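Long-range contact in isoprenyl transferase (Campylobacter jejuni, PDB 3UGS), which probably condenses isopentenyl diphosphate with allylic diphosphates as a magnesium-dependent, homodimeric cis-prenyl chain-elongating enzyme: residues A[144-149]-A[160-165]. Numbering follows the deposited sequence.
Sequences AKRVIE and TQNLDL
In Arg146 and Asp164 the first torsions set each CG beside its own backbone N: chi1 is -73° in the arginine, whose chain then runs extended from CG to NE and carries the guanidinium across, and -80° in the aspartate. The two form a salt bridge with hydrogen bonds, in which the guanidinium comes end-on to the carboxylate and spends two nitrogens on a single oxygen. Arg146 NH1 lies 2.9 Å from Asp164 OD1, on the anti side of the carboxylate and somewhat out of its plane, and Arg146 NH2 reaches that same Asp164 OD1 at 3.1 Å, close to the line of the C-O bond. OD1 sits in the guanidinium plane, while the two flat groups are turned 50° against each other. Arg146 NH1 also gives a hydrogen bond of 2.8 Å to the backbone oxygen Asn162 O, so this one nitrogen ties together a main-chain carbonyl and a carboxylate two residues further on.

Nearer the backbone of helix 136-149, the side chains of Arg146 and Asn162 run antiparallel past one another; Arg146 CB comes to 3.8 Å from Asn162 OD1, and Arg146 CD packs against Asn162 O. One residue on, Val147 CG2 lies against the amide, 3.4 Å from Asn162 ND2. Asn162 ND2 donates to Asn158 O in helix 156-161. Asp164 OD2, for its part, takes a salt bridge from Arg142, one helical turn before Arg146, and a hydrogen bond from Gly100 N.

The contact thus joins the chain after helix 156-161 to the end of helix 136-149. With Arg146 on OD1 and Arg142 on OD2, both carboxylate oxygens face positive charge, an arrangement that would favour the ionised aspartate and hold its plane against rotation.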
ATOM      1  N   ALA A 144      -9.662 -14.266   1.766  1.00 21.58           N
ATOM      2  CA  ALA A 144     -10.489 -14.420   2.989  1.00 22.99           C
ATOM      3  C   ALA A 144     -11.571 -15.528   2.815  1.00 24.55           C
ATOM      4  O   ALA A 144     -11.915 -16.238   3.736  1.00 25.54           O
ATOM      5  CB  ALA A 144     -11.162 -13.112   3.379  1.00 20.46           C
ATOM      6  N   LYS A 145     -12.115 -15.618   1.624  1.00 24.56           N
ATOM      7  CA  LYS A 145     -13.129 -16.633   1.337  1.00 26.81           C
ATOM      8  C   LYS A 145     -12.506 -18.032   1.294  1.00 27.95           C
ATOM      9  O   LYS A 145     -13.106 -18.994   1.733  1.00 29.99           O
ATOM     10  CB  LYS A 145     -13.851 -16.338   0.037  1.00 26.68           C
ATOM     11  CG  LYS A 145     -14.639 -15.048   0.107  1.00 27.83           C
ATOM     12  CD  LYS A 145     -15.042 -14.614  -1.287  1.00 29.90           C
ATOM     13  CE  LYS A 145     -16.490 -14.156  -1.331  1.00 32.35           C
ATOM     14  NZ  LYS A 145     -16.933 -14.181  -2.756  1.00 34.42           N
ATOM     15  N   ARG A 146     -11.316 -18.115   0.726  1.00 26.26           N
ATOM     16  CA  ARG A 146     -10.573 -19.373   0.678  1.00 27.24           C
ATOM     17  C   ARG A 146     -10.271 -19.914   2.090  1.00 28.63           C
ATOM     18  O   ARG A 146     -10.263 -21.126   2.347  1.00 29.06           O
ATOM     19  CB  ARG A 146      -9.243 -19.231  -0.057  1.00 27.48           C
ATOM     20  CG  ARG A 146      -9.336 -19.099  -1.550  1.00 26.70           C
ATOM     21  CD  ARG A 146      -7.974 -18.625  -2.114  1.00 27.12           C
ATOM     22  NE  ARG A 146      -7.975 -18.634  -3.567  1.00 27.97           N
ATOM     23  CZ  ARG A 146      -7.289 -17.810  -4.343  1.00 28.92           C
ATOM     24  NH1 ARG A 146      -6.477 -16.878  -3.819  1.00 28.67           N
ATOM     25  NH2 ARG A 146      -7.429 -17.922  -5.657  1.00 28.64           N
ATOM     26  N   VAL A 147      -9.961 -18.972   2.969  1.00 27.66           N
ATOM     27  CA  VAL A 147      -9.654 -19.273   4.378  1.00 26.94           C
ATOM     28  C   VAL A 147     -10.909 -19.800   5.072  1.00 28.39           C
ATOM     29  O   VAL A 147     -10.888 -20.772   5.821  1.00 31.78           O
ATOM     30  CB  VAL A 147      -9.136 -18.058   5.152  1.00 25.31           C
ATOM     31  CG1 VAL A 147      -9.166 -18.333   6.649  1.00 25.06           C
ATOM     32  CG2 VAL A 147      -7.723 -17.715   4.693  1.00 26.33           C
ATOM     33  N   ILE A 148     -11.997 -19.110   4.810  1.00 28.00           N
ATOM     34  CA  ILE A 148     -13.328 -19.484   5.315  1.00 30.14           C
ATOM     35  C   ILE A 148     -13.790 -20.835   4.743  1.00 31.63           C
ATOM     36  O   ILE A 148     -14.156 -21.753   5.471  1.00 31.09           O
ATOM     37  CB  ILE A 148     -14.390 -18.413   5.027  1.00 31.87           C
ATOM     38  CG1 ILE A 148     -14.230 -17.284   6.058  1.00 32.49           C
ATOM     39  CG2 ILE A 148     -15.813 -18.983   5.105  1.00 28.68           C
ATOM     40  CD1 ILE A 148     -15.191 -16.132   5.832  1.00 33.11           C
ATOM     41  N   GLU A 149     -13.679 -20.949   3.442  1.00 31.83           N
ATOM     42  CA  GLU A 149     -14.009 -22.182   2.709  1.00 36.99           C
ATOM     43  C   GLU A 149     -13.202 -23.402   3.209  1.00 39.45           C
ATOM     44  O   GLU A 149     -13.651 -24.548   3.125  1.00 41.93           O
ATOM     45  CB  GLU A 149     -13.782 -21.995   1.212  1.00 42.38           C
ATOM     46  CG  GLU A 149     -14.193 -23.189   0.363  1.00 52.94           C
ATOM     47  CD  GLU A 149     -13.931 -22.960  -1.129  1.00 65.46           C
ATOM     48  OE1 GLU A 149     -13.443 -21.855  -1.507  1.00 71.31           O
ATOM     49  OE2 GLU A 149     -14.216 -23.888  -1.930  1.00 72.15           O
ATOM     50  N   THR A 160      -2.652 -14.401   4.358  1.00 21.45           N
ATOM     51  CA  THR A 160      -1.441 -14.314   3.549  1.00 20.98           C
ATOM     52  C   THR A 160      -1.257 -15.532   2.655  1.00 20.86           C
ATOM     53  O   THR A 160      -1.073 -15.428   1.454  1.00 19.90           O
ATOM     54  CB  THR A 160      -0.213 -14.144   4.460  1.00 19.99           C
ATOM     55  OG1 THR A 160      -0.406 -12.953   5.225  1.00 20.12           O
ATOM     56  CG2 THR A 160       1.039 -14.063   3.706  1.00 17.52           C
ATOM     57  N   GLN A 161      -1.292 -16.687   3.278  1.00 22.53           N
ATOM     58  CA  GLN A 161      -1.007 -17.971   2.580  1.00 24.16           C
ATOM     59  C   GLN A 161      -2.066 -18.314   1.520  1.00 22.64           C
ATOM     60  O   GLN A 161      -1.892 -19.192   0.709  1.00 24.75           O
ATOM     61  CB  GLN A 161      -0.876 -19.159   3.542  1.00 25.68           C
ATOM     62  CG  GLN A 161       0.345 -19.075   4.439  1.00 30.11           C
ATOM     63  CD  GLN A 161       1.605 -18.596   3.680  1.00 37.56           C
ATOM     64  OE1 GLN A 161       2.198 -17.521   4.016  1.00 38.35           O
ATOM     65  NE2 GLN A 161       2.045 -19.395   2.663  1.00 34.96           N
ATOM     66  N   ASN A 162      -3.174 -17.634   1.574  1.00 20.73           N
ATOM     67  CA  ASN A 162      -4.260 -17.865   0.609  1.00 21.53           C
ATOM     68  C   ASN A 162      -4.423 -16.794  -0.459  1.00 21.29           C
ATOM     69  O   ASN A 162      -5.321 -16.873  -1.318  1.00 20.86           O
ATOM     70  CB  ASN A 162      -5.595 -18.146   1.307  1.00 22.39           C
ATOM     71  CG  ASN A 162      -5.651 -19.555   1.880  1.00 22.23           C
ATOM     72  OD1 ASN A 162      -5.897 -20.516   1.129  1.00 24.88           O
ATOM     73  ND2 ASN A 162      -5.388 -19.695   3.190  1.00 18.27           N
ATOM     74  N   LEU A 163      -3.541 -15.809  -0.403  1.00 20.27           N
ATOM     75  CA  LEU A 163      -3.472 -14.801  -1.468  1.00 19.27           C
ATOM     76  C   LEU A 163      -3.112 -15.500  -2.774  1.00 19.59           C
ATOM     77  O   LEU A 163      -2.576 -16.577  -2.781  1.00 18.08           O
ATOM     78  CB  LEU A 163      -2.494 -13.681  -1.161  1.00 18.66           C
ATOM     79  CG  LEU A 163      -2.866 -12.686  -0.065  1.00 17.43           C
ATOM     80  CD1 LEU A 163      -1.603 -11.969   0.388  1.00 16.88           C
ATOM     81  CD2 LEU A 163      -3.934 -11.713  -0.547  1.00 17.16           C
ATOM     82  N   ASP A 164      -3.493 -14.885  -3.893  1.00 21.42           N
ATOM     83  CA  ASP A 164      -3.055 -15.365  -5.231  1.00 21.28           C
ATOM     84  C   ASP A 164      -1.524 -15.436  -5.244  1.00 21.47           C
ATOM     85  O   ASP A 164      -0.936 -16.272  -5.899  1.00 22.40           O
ATOM     86  CB  ASP A 164      -3.463 -14.414  -6.346  1.00 21.37           C
ATOM     87  CG  ASP A 164      -4.904 -14.566  -6.757  1.00 23.74           C
ATOM     88  OD1 ASP A 164      -5.623 -15.476  -6.249  1.00 23.97           O
ATOM     89  OD2 ASP A 164      -5.321 -13.768  -7.639  1.00 24.22           O
ATOM     90  N   LEU A 165      -0.916 -14.492  -4.530  1.00 20.69           N
ATOM     91  CA  LEU A 165       0.548 -14.351  -4.429  1.00 20.27           C
ATOM     92  C   LEU A 165       1.002 -14.056  -3.006  1.00 20.48           C
ATOM     93  O   LEU A 165       1.175 -12.912  -2.617  1.00 20.11           O
ATOM     94  CB  LEU A 165       1.068 -13.277  -5.391  1.00 20.23           C
ATOM     95  CG  LEU A 165       2.587 -13.115  -5.496  1.00 19.85           C
ATOM     96  CD1 LEU A 165       3.293 -14.370  -5.968  1.00 18.62           C
ATOM     97  CD2 LEU A 165       2.851 -11.954  -6.427  1.00 18.40           C
TER